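Local coordinates for protein DynF (Micromonospora chersina, PDB 6UBL) that is of unknown function but encloses a palmitic acid in its beta barrel and probably binds a hydrophobic molecule of the dynemicin biosynthesis pathway, at residues L156-V161 with F200-Y205; P126-C131 with D160-P165; I42-T47 with V58-W63; V64-S69 with T83-M88. All blocks are in the same frame, centred on the assembly; numbering follows the deposited sequence.

Interaction 1: residues L156-V161 with F200-Y205. With PLM (palmitic acid), chain C.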
# COMPACT_ATOMS: atom_id res chain seq x y z
N LEU A 156 3.45 7.44 0.98
CA LEU A 156 4.22 8.54 1.56
C LEU A 156 3.25 9.58 2.09
O LEU A 156 2.32 9.98 1.39
CB LEU A 156 5.11 9.18 0.49
CG LEU A 156 6.09 8.16 -0.09
CD1 LEU A 156 6.50 8.52 -1.49
CD2 LEU A 156 7.32 8.06 0.81
N THR A 157 3.46 10.01 3.32
CA THR A 157 2.49 10.84 4.02
C THR A 157 3.14 12.08 4.60
O THR A 157 4.30 12.07 5.00
CB THR A 157 1.79 10.05 5.13
OG1 THR A 157 2.76 9.55 6.06
CG2 THR A 157 1.01 8.88 4.53
N ILE A 158 2.38 13.16 4.60
CA ILE A 158 2.73 14.39 5.29
C ILE A 158 1.51 14.80 6.11
O ILE A 158 0.43 15.03 5.55
CB ILE A 158 3.12 15.53 4.33
CG1 ILE A 158 4.28 15.12 3.43
CG2 ILE A 158 3.48 16.77 5.15
CD1 ILE A 158 4.56 16.13 2.33
N ASP A 159 1.70 14.93 7.42
CA ASP A 159 0.65 15.35 8.33
C ASP A 159 0.83 16.83 8.64
O ASP A 159 1.84 17.45 8.27
CB ASP A 159 0.68 14.50 9.59
CG ASP A 159 0.44 13.01 9.30
OD1 ASP A 159 -0.48 12.70 8.52
OD2 ASP A 159 1.19 12.17 9.83
N ASP A 160 -0.17 17.41 9.31
CA ASP A 160 -0.12 18.82 9.73
C ASP A 160 0.15 19.73 8.53
O ASP A 160 1.00 20.62 8.58
CB ASP A 160 0.91 19.02 10.84
CG ASP A 160 0.69 20.28 11.64
OD1 ASP A 160 -0.35 20.94 11.47
OD2 ASP A 160 1.56 20.60 12.50
N VAL A 161 -0.63 19.53 7.46
CA VAL A 161 -0.48 20.34 6.25
C VAL A 161 -1.21 21.66 6.46
O VAL A 161 -2.44 21.70 6.57
CB VAL A 161 -1.01 19.60 5.02
CG1 VAL A 161 -1.06 20.52 3.81
CG2 VAL A 161 -0.15 18.38 4.72
N PHE A 200 11.36 11.44 5.05
CA PHE A 200 11.72 12.46 4.09
C PHE A 200 11.34 13.84 4.62
O PHE A 200 10.59 13.97 5.58
CB PHE A 200 11.12 12.21 2.69
CG PHE A 200 9.61 12.33 2.61
CD1 PHE A 200 9.01 13.54 2.27
CD2 PHE A 200 8.79 11.23 2.84
CE1 PHE A 200 7.63 13.65 2.18
CE2 PHE A 200 7.41 11.34 2.74
CZ PHE A 200 6.83 12.55 2.41
N ASN A 201 11.91 14.85 3.97
CA ASN A 201 11.54 16.24 4.20
C ASN A 201 11.32 16.90 2.86
O ASN A 201 12.14 16.74 1.95
CB ASN A 201 12.64 17.02 4.93
CG ASN A 201 12.92 16.49 6.30
OD1 ASN A 201 12.12 16.65 7.22
ND2 ASN A 201 14.07 15.84 6.45
N MET A 202 10.22 17.62 2.73
CA MET A 202 10.04 18.47 1.57
C MET A 202 10.93 19.70 1.71
O MET A 202 11.10 20.23 2.81
CB MET A 202 8.59 18.92 1.44
CG MET A 202 7.58 17.80 1.29
SD MET A 202 7.95 16.62 -0.03
CE MET A 202 8.02 17.71 -1.46
N GLY A 203 11.52 20.12 0.60
CA GLY A 203 12.16 21.42 0.54
C GLY A 203 11.19 22.46 0.02
O GLY A 203 10.00 22.43 0.34
N GLY A 204 11.69 23.37 -0.80
CA GLY A 204 10.85 24.41 -1.39
C GLY A 204 10.92 24.40 -2.90
O GLY A 204 11.45 23.46 -3.51
N TYR A 205 10.35 25.42 -3.53
CA TYR A 205 10.37 25.49 -4.98
C TYR A 205 11.80 25.65 -5.48
O TYR A 205 12.62 26.35 -4.87
CB TYR A 205 9.53 26.66 -5.49
CG TYR A 205 8.04 26.43 -5.43
CD1 TYR A 205 7.45 25.38 -6.13
CD2 TYR A 205 7.22 27.28 -4.71
CE1 TYR A 205 6.08 25.17 -6.08
CE2 TYR A 205 5.86 27.09 -4.66
CZ TYR A 205 5.29 26.03 -5.35
OH TYR A 205 3.93 25.87 -5.29
C1 PLM C . 1.92 19.42 -3.54
O1 PLM C . 2.75 19.57 -4.54
O2 PLM C . 1.17 20.28 -3.16
C2 PLM C . 2.00 18.08 -2.89
C3 PLM C . 3.39 17.60 -2.53
C4 PLM C . 3.27 16.27 -1.86
C5 PLM C . 4.43 15.37 -2.06
C6 PLM C . 4.20 14.01 -1.43
C7 PLM C . 5.43 13.52 -0.73
C8 PLM C . 6.67 13.64 -1.59
C9 PLM C . 6.62 12.79 -2.83
CA PLM C . 7.27 11.45 -2.62
CB PLM C . 8.78 11.54 -2.65
CC PLM C . 9.40 10.37 -3.35
CD PLM C . 10.10 9.39 -2.45
CE PLM C . 10.08 8.00 -3.04
CF PLM C . 11.13 7.07 -2.53
CG PLM C . 11.05 5.73 -3.18

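Interaction 2: residues P126-C131 with D160-P165. With PLM (palmitic acid), chain C.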
# COMPACT_ATOMS: atom_id res chain seq x y z
N PRO A 126 -5.04 23.54 14.08
CA PRO A 126 -6.48 23.39 13.83
C PRO A 126 -6.70 23.68 12.36
O PRO A 126 -6.12 24.61 11.81
CB PRO A 126 -7.11 24.47 14.72
CG PRO A 126 -6.10 24.68 15.83
CD PRO A 126 -4.75 24.49 15.17
N SER A 127 -7.47 22.81 11.70
CA SER A 127 -7.78 22.92 10.28
C SER A 127 -6.73 22.28 9.39
O SER A 127 -6.90 22.28 8.17
CB SER A 127 -8.01 24.37 9.81
OG SER A 127 -9.06 24.98 10.54
N ALA A 128 -5.60 21.83 9.93
CA ALA A 128 -4.56 21.28 9.07
C ALA A 128 -5.07 20.05 8.33
O ALA A 128 -5.96 19.34 8.78
CB ALA A 128 -3.33 20.88 9.90
N LYS A 129 -4.47 19.79 7.19
CA LYS A 129 -4.89 18.69 6.34
C LYS A 129 -3.86 17.57 6.36
O LYS A 129 -2.79 17.66 6.98
CB LYS A 129 -5.19 19.19 4.93
CG LYS A 129 -6.38 20.15 4.95
CD LYS A 129 -6.84 20.54 3.56
CE LYS A 129 -7.93 21.62 3.61
NZ LYS A 129 -9.23 21.17 4.18
N ALA A 130 -4.23 16.47 5.72
CA ALA A 130 -3.39 15.29 5.61
C ALA A 130 -3.12 15.04 4.13
O ALA A 130 -4.05 15.07 3.31
CB ALA A 130 -4.08 14.08 6.22
N CYS A 131 -1.87 14.79 3.81
CA CYS A 131 -1.39 14.57 2.46
C CYS A 131 -0.84 13.16 2.35
O CYS A 131 -0.11 12.70 3.23
CB CYS A 131 -0.29 15.60 2.16
SG CYS A 131 0.57 15.43 0.60
N ASP A 160 -0.17 17.41 9.31
CA ASP A 160 -0.12 18.82 9.73
C ASP A 160 0.15 19.73 8.53
O ASP A 160 1.00 20.62 8.58
CB ASP A 160 0.91 19.02 10.84
CG ASP A 160 0.69 20.28 11.64
OD1 ASP A 160 -0.35 20.94 11.47
OD2 ASP A 160 1.56 20.60 12.50
N VAL A 161 -0.63 19.53 7.46
CA VAL A 161 -0.48 20.34 6.25
C VAL A 161 -1.21 21.66 6.46
O VAL A 161 -2.44 21.70 6.57
CB VAL A 161 -1.01 19.60 5.02
CG1 VAL A 161 -1.06 20.52 3.81
CG2 VAL A 161 -0.15 18.38 4.72
N ARG A 162 -0.45 22.75 6.48
CA ARG A 162 -1.01 24.09 6.66
C ARG A 162 -0.80 24.96 5.43
O ARG A 162 -1.27 26.10 5.41
CB ARG A 162 -0.36 24.76 7.87
CG ARG A 162 -0.38 23.91 9.12
CD ARG A 162 0.25 24.64 10.29
NE ARG A 162 0.45 23.74 11.42
CZ ARG A 162 0.85 24.12 12.63
NH1 ARG A 162 1.07 25.41 12.88
NH2 ARG A 162 1.02 23.23 13.59
N SER A 163 -0.12 24.45 4.41
CA SER A 163 -0.02 25.15 3.14
C SER A 163 0.03 24.10 2.04
O SER A 163 0.43 22.96 2.26
CB SER A 163 1.23 26.03 3.04
OG SER A 163 2.42 25.27 3.03
N ILE A 164 -0.39 24.50 0.84
CA ILE A 164 -0.33 23.63 -0.33
C ILE A 164 0.47 24.39 -1.39
O ILE A 164 0.01 25.43 -1.88
CB ILE A 164 -1.73 23.30 -0.85
CG1 ILE A 164 -2.52 22.54 0.22
CG2 ILE A 164 -1.62 22.45 -2.11
CD1 ILE A 164 -3.95 22.29 -0.16
N PRO A 165 1.65 23.91 -1.78
CA PRO A 165 2.30 22.68 -1.31
C PRO A 165 2.84 22.81 0.10
O PRO A 165 3.13 23.94 0.54
CB PRO A 165 3.46 22.51 -2.29
CG PRO A 165 3.83 23.93 -2.63
CD PRO A 165 2.50 24.63 -2.76
C1 PLM C . 1.92 19.42 -3.54
O1 PLM C . 2.75 19.57 -4.54
O2 PLM C . 1.17 20.28 -3.16
C2 PLM C . 2.00 18.08 -2.89
C3 PLM C . 3.39 17.60 -2.53
C4 PLM C . 3.27 16.27 -1.86
C5 PLM C . 4.43 15.37 -2.06
C6 PLM C . 4.20 14.01 -1.43
C7 PLM C . 5.43 13.52 -0.73
C8 PLM C . 6.67 13.64 -1.59
C9 PLM C . 6.62 12.79 -2.83
CA PLM C . 7.27 11.45 -2.62
CB PLM C . 8.78 11.54 -2.65
CC PLM C . 9.40 10.37 -3.35
CD PLM C . 10.10 9.39 -2.45
CE PLM C . 10.08 8.00 -3.04
CF PLM C . 11.13 7.07 -2.53
CG PLM C . 11.05 5.73 -3.18

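Interaction 3: residues I42-T47 with V58-W63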
# COMPACT_ATOMS: atom_id res chain seq x y z
N ILE A 42 13.54 17.84 -2.29
CA ILE A 42 13.21 16.81 -1.32
C ILE A 42 14.48 16.08 -0.92
O ILE A 42 15.40 15.92 -1.72
CB ILE A 42 12.14 15.84 -1.89
CG1 ILE A 42 11.75 14.78 -0.84
CG2 ILE A 42 12.64 15.15 -3.16
CD1 ILE A 42 10.61 13.87 -1.28
N ASN A 43 14.53 15.63 0.33
CA ASN A 43 15.57 14.72 0.80
C ASN A 43 14.91 13.59 1.58
O ASN A 43 13.75 13.70 2.02
CB ASN A 43 16.64 15.43 1.64
CG ASN A 43 16.09 16.12 2.86
OD1 ASN A 43 15.53 15.48 3.75
ND2 ASN A 43 16.23 17.44 2.90
N SER A 44 15.62 12.48 1.71
CA SER A 44 15.07 11.33 2.42
C SER A 44 16.21 10.49 2.98
O SER A 44 17.38 10.63 2.61
CB SER A 44 14.17 10.47 1.52
OG SER A 44 14.92 9.71 0.58
N ILE A 45 15.83 9.60 3.89
CA ILE A 45 16.72 8.58 4.44
C ILE A 45 15.98 7.26 4.29
O ILE A 45 14.84 7.13 4.77
CB ILE A 45 17.07 8.83 5.92
CG1 ILE A 45 17.87 10.13 6.05
CG2 ILE A 45 17.88 7.66 6.47
CD1 ILE A 45 17.98 10.64 7.47
N ASP A 46 16.58 6.31 3.58
CA ASP A 46 15.94 5.05 3.24
C ASP A 46 16.78 3.91 3.79
O ASP A 46 18.01 3.91 3.65
CB ASP A 46 15.90 4.81 1.73
CG ASP A 46 15.25 5.94 0.95
OD1 ASP A 46 15.04 7.04 1.48
OD2 ASP A 46 14.99 5.71 -0.26
N THR A 47 16.14 2.90 4.36
CA THR A 47 16.84 1.70 4.82
C THR A 47 16.43 0.49 4.01
O THR A 47 15.23 0.23 3.81
CB THR A 47 16.58 1.45 6.31
OG1 THR A 47 17.09 2.57 7.07
CG2 THR A 47 17.28 0.18 6.75
N VAL A 58 20.66 4.80 3.65
CA VAL A 58 21.20 5.66 2.61
C VAL A 58 20.43 6.97 2.60
O VAL A 58 19.19 6.98 2.63
CB VAL A 58 21.12 5.01 1.22
CG1 VAL A 58 21.75 5.91 0.17
CG2 VAL A 58 21.80 3.65 1.23
N ALA A 59 21.17 8.08 2.54
CA ALA A 59 20.58 9.41 2.45
C ALA A 59 20.48 9.82 0.98
O ALA A 59 21.42 9.64 0.21
CB ALA A 59 21.45 10.41 3.20
N PHE A 60 19.34 10.41 0.63
CA PHE A 60 19.07 10.83 -0.74
C PHE A 60 18.70 12.31 -0.78
O PHE A 60 18.14 12.85 0.17
CB PHE A 60 17.88 10.06 -1.31
CG PHE A 60 18.13 8.60 -1.53
CD1 PHE A 60 18.09 7.71 -0.48
CD2 PHE A 60 18.39 8.13 -2.81
CE1 PHE A 60 18.31 6.36 -0.69
CE2 PHE A 60 18.62 6.79 -3.02
CZ PHE A 60 18.58 5.90 -1.97
N ASP A 61 19.02 12.94 -1.91
CA ASP A 61 18.64 14.32 -2.17
C ASP A 61 18.18 14.39 -3.62
O ASP A 61 18.66 13.65 -4.48
CB ASP A 61 19.81 15.27 -1.92
CG ASP A 61 19.43 16.73 -2.06
OD1 ASP A 61 18.44 17.15 -1.42
OD2 ASP A 61 20.13 17.47 -2.78
N GLY A 62 17.22 15.27 -3.89
CA GLY A 62 16.76 15.41 -5.25
C GLY A 62 15.53 16.27 -5.38
O GLY A 62 15.39 17.27 -4.66
N TRP A 63 14.64 15.91 -6.29
CA TRP A 63 13.49 16.75 -6.58
C TRP A 63 12.32 15.90 -7.03
O TRP A 63 12.47 14.74 -7.45
CB TRP A 63 13.83 17.81 -7.63
CG TRP A 63 14.51 17.27 -8.86
CD1 TRP A 63 15.85 17.25 -9.12
CD2 TRP A 63 13.88 16.69 -10.01
NE1 TRP A 63 16.09 16.70 -10.35
CE2 TRP A 63 14.90 16.34 -10.92
CE3 TRP A 63 12.55 16.42 -10.36
CZ2 TRP A 63 14.64 15.75 -12.15
CZ3 TRP A 63 12.29 15.83 -11.58
CH2 TRP A 63 13.32 15.50 -12.46
O HOH W 1 16.91 19.12 0.22

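Interaction 4: residues V64-S69 with T83-M88. With PLM (palmitic acid), chain C.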
# COMPACT_ATOMS: atom_id res chain seq x y z
N VAL A 64 11.13 16.49 -6.93
CA VAL A 64 9.90 15.91 -7.43
C VAL A 64 9.14 16.99 -8.18
O VAL A 64 9.27 18.19 -7.90
CB VAL A 64 9.01 15.32 -6.32
CG1 VAL A 64 9.68 14.11 -5.67
CG2 VAL A 64 8.70 16.38 -5.27
N ARG A 65 8.33 16.55 -9.14
CA ARG A 65 7.38 17.40 -9.86
C ARG A 65 6.00 16.80 -9.61
O ARG A 65 5.76 15.63 -9.94
CB ARG A 65 7.75 17.47 -11.34
CG ARG A 65 9.14 18.11 -11.56
CD ARG A 65 9.50 18.28 -13.03
NE ARG A 65 8.51 19.12 -13.68
CZ ARG A 65 7.76 18.72 -14.69
NH1 ARG A 65 7.91 17.51 -15.21
NH2 ARG A 65 6.86 19.54 -15.20
N VAL A 66 5.11 17.60 -9.01
CA VAL A 66 3.81 17.12 -8.56
C VAL A 66 2.75 18.04 -9.15
O VAL A 66 2.74 19.24 -8.87
CB VAL A 66 3.70 17.11 -7.02
CG1 VAL A 66 2.31 16.70 -6.58
CG2 VAL A 66 4.77 16.19 -6.41
N VAL A 67 1.85 17.48 -9.96
CA VAL A 67 0.73 18.25 -10.49
C VAL A 67 -0.42 18.21 -9.49
O VAL A 67 -0.71 17.16 -8.89
CB VAL A 67 0.29 17.76 -11.88
CG1 VAL A 67 -0.20 16.33 -11.82
CG2 VAL A 67 -0.81 18.68 -12.42
N ARG A 68 -1.07 19.35 -9.32
CA ARG A 68 -2.24 19.50 -8.47
C ARG A 68 -3.47 19.75 -9.33
O ARG A 68 -3.43 20.52 -10.29
CB ARG A 68 -2.09 20.67 -7.50
CG ARG A 68 -1.12 20.44 -6.35
CD ARG A 68 -0.94 21.70 -5.47
NE ARG A 68 -0.04 22.68 -6.06
CZ ARG A 68 -0.42 23.71 -6.80
NH1 ARG A 68 -1.70 23.94 -7.05
NH2 ARG A 68 0.51 24.54 -7.29
N SER A 69 -4.58 19.11 -8.96
CA SER A 69 -5.86 19.43 -9.55
C SER A 69 -6.27 20.81 -9.06
O SER A 69 -5.71 21.33 -8.09
CB SER A 69 -6.91 18.42 -9.08
OG SER A 69 -7.21 18.59 -7.69
N THR A 83 -3.49 14.96 -6.46
CA THR A 83 -2.13 15.15 -6.93
C THR A 83 -1.69 13.94 -7.74
O THR A 83 -2.18 12.83 -7.54
CB THR A 83 -1.17 15.32 -5.75
OG1 THR A 83 -1.21 14.15 -4.93
CG2 THR A 83 -1.54 16.53 -4.90
N ASN A 84 -0.78 14.17 -8.68
CA ASN A 84 -0.03 13.08 -9.30
C ASN A 84 1.45 13.45 -9.20
O ASN A 84 1.82 14.59 -9.47
CB ASN A 84 -0.31 12.89 -10.80
CG ASN A 84 -1.68 12.29 -11.13
OD1 ASN A 84 -2.05 12.24 -12.31
ND2 ASN A 84 -2.43 11.83 -10.12
N LEU A 85 2.28 12.47 -8.87
CA LEU A 85 3.73 12.63 -8.93
C LEU A 85 4.14 12.25 -10.35
O LEU A 85 4.01 11.10 -10.75
CB LEU A 85 4.39 11.72 -7.90
CG LEU A 85 5.91 11.64 -7.85
CD1 LEU A 85 6.51 13.02 -7.65
CD2 LEU A 85 6.34 10.70 -6.73
N ILE A 86 4.59 13.24 -11.13
CA ILE A 86 4.81 13.03 -12.56
C ILE A 86 6.27 12.87 -12.96
O ILE A 86 6.55 12.39 -14.08
CB ILE A 86 4.14 14.11 -13.44
CG1 ILE A 86 4.77 15.49 -13.22
CG2 ILE A 86 2.64 14.18 -13.16
CD1 ILE A 86 4.21 16.57 -14.16
N GLU A 87 7.21 13.26 -12.10
CA GLU A 87 8.62 13.07 -12.41
C GLU A 87 9.38 13.19 -11.10
O GLU A 87 8.98 13.94 -10.21
CB GLU A 87 9.14 14.13 -13.40
CG GLU A 87 10.45 13.75 -14.07
CD GLU A 87 10.89 14.76 -15.12
OE1 GLU A 87 10.29 15.84 -15.20
OE2 GLU A 87 11.83 14.44 -15.89
N MET A 88 10.46 12.41 -10.98
CA MET A 88 11.30 12.43 -9.79
C MET A 88 12.73 12.14 -10.18
O MET A 88 13.00 11.48 -11.20
CB MET A 88 10.84 11.36 -8.79
CG MET A 88 11.63 11.30 -7.49
SD MET A 88 10.79 10.19 -6.34
CE MET A 88 10.92 8.61 -7.17
C1 PLM C . 1.92 19.42 -3.54
O1 PLM C . 2.75 19.57 -4.54
O2 PLM C . 1.17 20.28 -3.16
C2 PLM C . 2.00 18.08 -2.89
C3 PLM C . 3.39 17.60 -2.53
C4 PLM C . 3.27 16.27 -1.86
C5 PLM C . 4.43 15.37 -2.06
C6 PLM C . 4.20 14.01 -1.43
C7 PLM C . 5.43 13.52 -0.73
C8 PLM C . 6.67 13.64 -1.59
C9 PLM C . 6.62 12.79 -2.83
CA PLM C . 7.27 11.45 -2.62
CB PLM C . 8.78 11.54 -2.65
CC PLM C . 9.40 10.37 -3.35
CD PLM C . 10.10 9.39 -2.45
CE PLM C . 10.08 8.00 -3.04
CF PLM C . 11.13 7.07 -2.53
CG PLM C . 11.05 5.73 -3.18

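Interaction 1: residues L156-V161 with F200-Y205
The ring of F200 fills the gap between strand 156-159 and strand 200-205, which cross at 66° with their axes 9.2 Å apart and are therefore not paired edge to edge. Its tip atom CZ meets I158 CG1 at 3.8 Å, while one ring side, through CE2, rests against L156 CD2 at 3.8 Å; L156 crosses F200 obliquely, I158 at about a right angle. Beyond the ring, the end methyl CD1 of I158 packs on M202 CG at 3.6 Å, the two chains crossing at about a right angle. The same side chains line the bound palmitic acid: L156 CD1 lies only 3.2 Å from lipid atom CA, F200 CZ 3.6 Å from C7, and M202 SD 3.6 Å from C8. F200 reaches this place from the crowded position between backbone N and carbonyl carbon (chi1 68°), and the bend of M202 at chi2 (-52°) brings SD to the lipid. Behind them, I42 packs on F200 and M202, V135 on L156 and C131 on I158. T157 points the other way, its OG1 hydrogen-bonded to Q174 NE2 and its side chain packed on Y176 of the second subunit. The contact is buried and almost entirely apolar, carbon against carbon apart from the carbonyl oxygen of T157 beside F200 CZ, so the lipid chain is probably held here by shape and dispersion, as suits a hydrophobic pocket inside a beta barrel.

Interaction 2: residues P126-C131 with D160-P165
The guanidinium of R162 has the carboxylate of D160 at its edge, in plane, gripping it side-on with NE and NH2, one nitrogen to each oxygen. NE lies 2.9 Å from D160 OD1 and meets it from above the carboxylate plane, whereas NH2, also 2.9 Å away, takes the syn lone pair of OD2 in a salt bridge. D160 OD1 also touches A128 CB at 3.4 Å and accepts a bond from G125 N, so one carboxylate ties the corner to the facing loop. An alanine in place of D160 would remove both bonds to R162 and the acceptor for G125 N, and would probably loosen the corner. Next to it, K129 and V161 form an antiparallel hydrogen-bonded pair: K129 N to V161 O and V161 N to K129 O, nearly straight at 168° and 161°. On the inner side, V161 CG2 packs on C131 CB at 3.8 Å, and C131 SG reaches palmitic acid C4 at 3.7 Å. After the cis peptide, P165 CA comes within 3.2 Å of carboxyl oxygen O2. The pair thus joins strand 129-141 to the end of strand 154-161 near the lipid head, with strand 108-115 packing on K129, C131 and I164, and strand 37-50 on P165.

Interaction 3: residues I42-T47 with V58-W63
D46 OD1 is gripped by one short bond within its own strand: S44 OG, two residues back, donates to its syn lone pair at 2.8 Å. Separately, the backbone N and O of D46 each bond to V58. Strands 37-50 and 54-68 form a beta hairpin of the barrel wall, here in regular antiparallel register, with I42-G62, S44-F60 and D46-V58 as hydrogen-bonded pairs and N43-D61 and I45-A59 as non-hydrogen-bonded ones. Of the six backbone bonds, D46 N to V58 O is the straightest, at 173°.

On the buried face the D46 carboxylate lies against the F60 ring, their planes 27° apart although the side chains as a whole cross at about a right angle; D46 OD2 is 3.4 Å from F60 CE1. S44 OG, in the crowded position between backbone N and carbonyl carbon (chi1 74°), lies 3.5 Å from F60 CB. The buried S44 hydroxyl thus finds its acceptor in the D46 carboxylate, beside an aromatic ring. I42 carries this face on to the lipid, packing also on F200 and M202.

The other face, with N43, I45, A59 and D61, is the more exposed. N43 OD1 accepts from N201 ND2 of the neighbouring strand 193-205, while N43 ND2 donates to a water 3.2 Å away, which in turn donates to D61 OD1 at 3.0 Å.

Interaction 4: residues V64-S69 with T83-M88
R65 and E87 lie side by side, pointing the same way on the face away from the lipid. Their flat ends are nearly perpendicular, guanidinium and carboxylate planes 80° apart, so NH1 meets the anti lone pair of E87 OE1 in a single-pronged salt bridge of 2.9 Å. E87 reaches it with an extended chain, its CG anti to the backbone N (chi1 -163°), and R65 by a bend at chi3. I86 CD1 sits over one guanidinium face, 4.0 Å from NH1, while N39 and N20 accept from NE and NH2. A leucine in place of R65 would remove the salt bridge to E87 and the bonds to N39 and N20, and would probably loosen the bulge on this face.

The opposite face is largely apolar around V64, V66, L85 and M88, with R68 and T83 at its far end. The L85 side chain crosses V64 at about a right angle, with CD1 3.6 Å from V64 CB; V64 and M88 run side by side. M88 SD then reaches lipid atom CC at 3.3 Å, and V66 CG1 lies 3.5 Å from lipid O1. R68 CD approaches O2 at 3.4 Å, while R68 NE is paired with D38.

I86 and E87 both face R65, with R65 N bonded to E87 O and I86 N to R65 O: a classic beta bulge in the antiparallel barrel wall.

Along the chain, interactions 3 and 4 come first, sharing strand 54-68, and their centres lie 17 Å apart. Interaction 2 follows and interaction 1 closes last, the two overlapping at D160 and V161 at the corner of strand 154-161, with centres 10 Å apart. The two groups meet where strand 193-205 runs beside strand 37-50, with N201 N bonded to N43 O at 2.9 Å, and where I164 packs on R68. Interactions 2 and 3 are farthest apart, with centres 22 Å and nearest atoms about 10 Å from each other. Interactions 1, 2 and 4 all touch the palmitic acid, and I42 of interaction 3 does too, so strands from most of the length of the chain together wall one lipid pocket of the barrel.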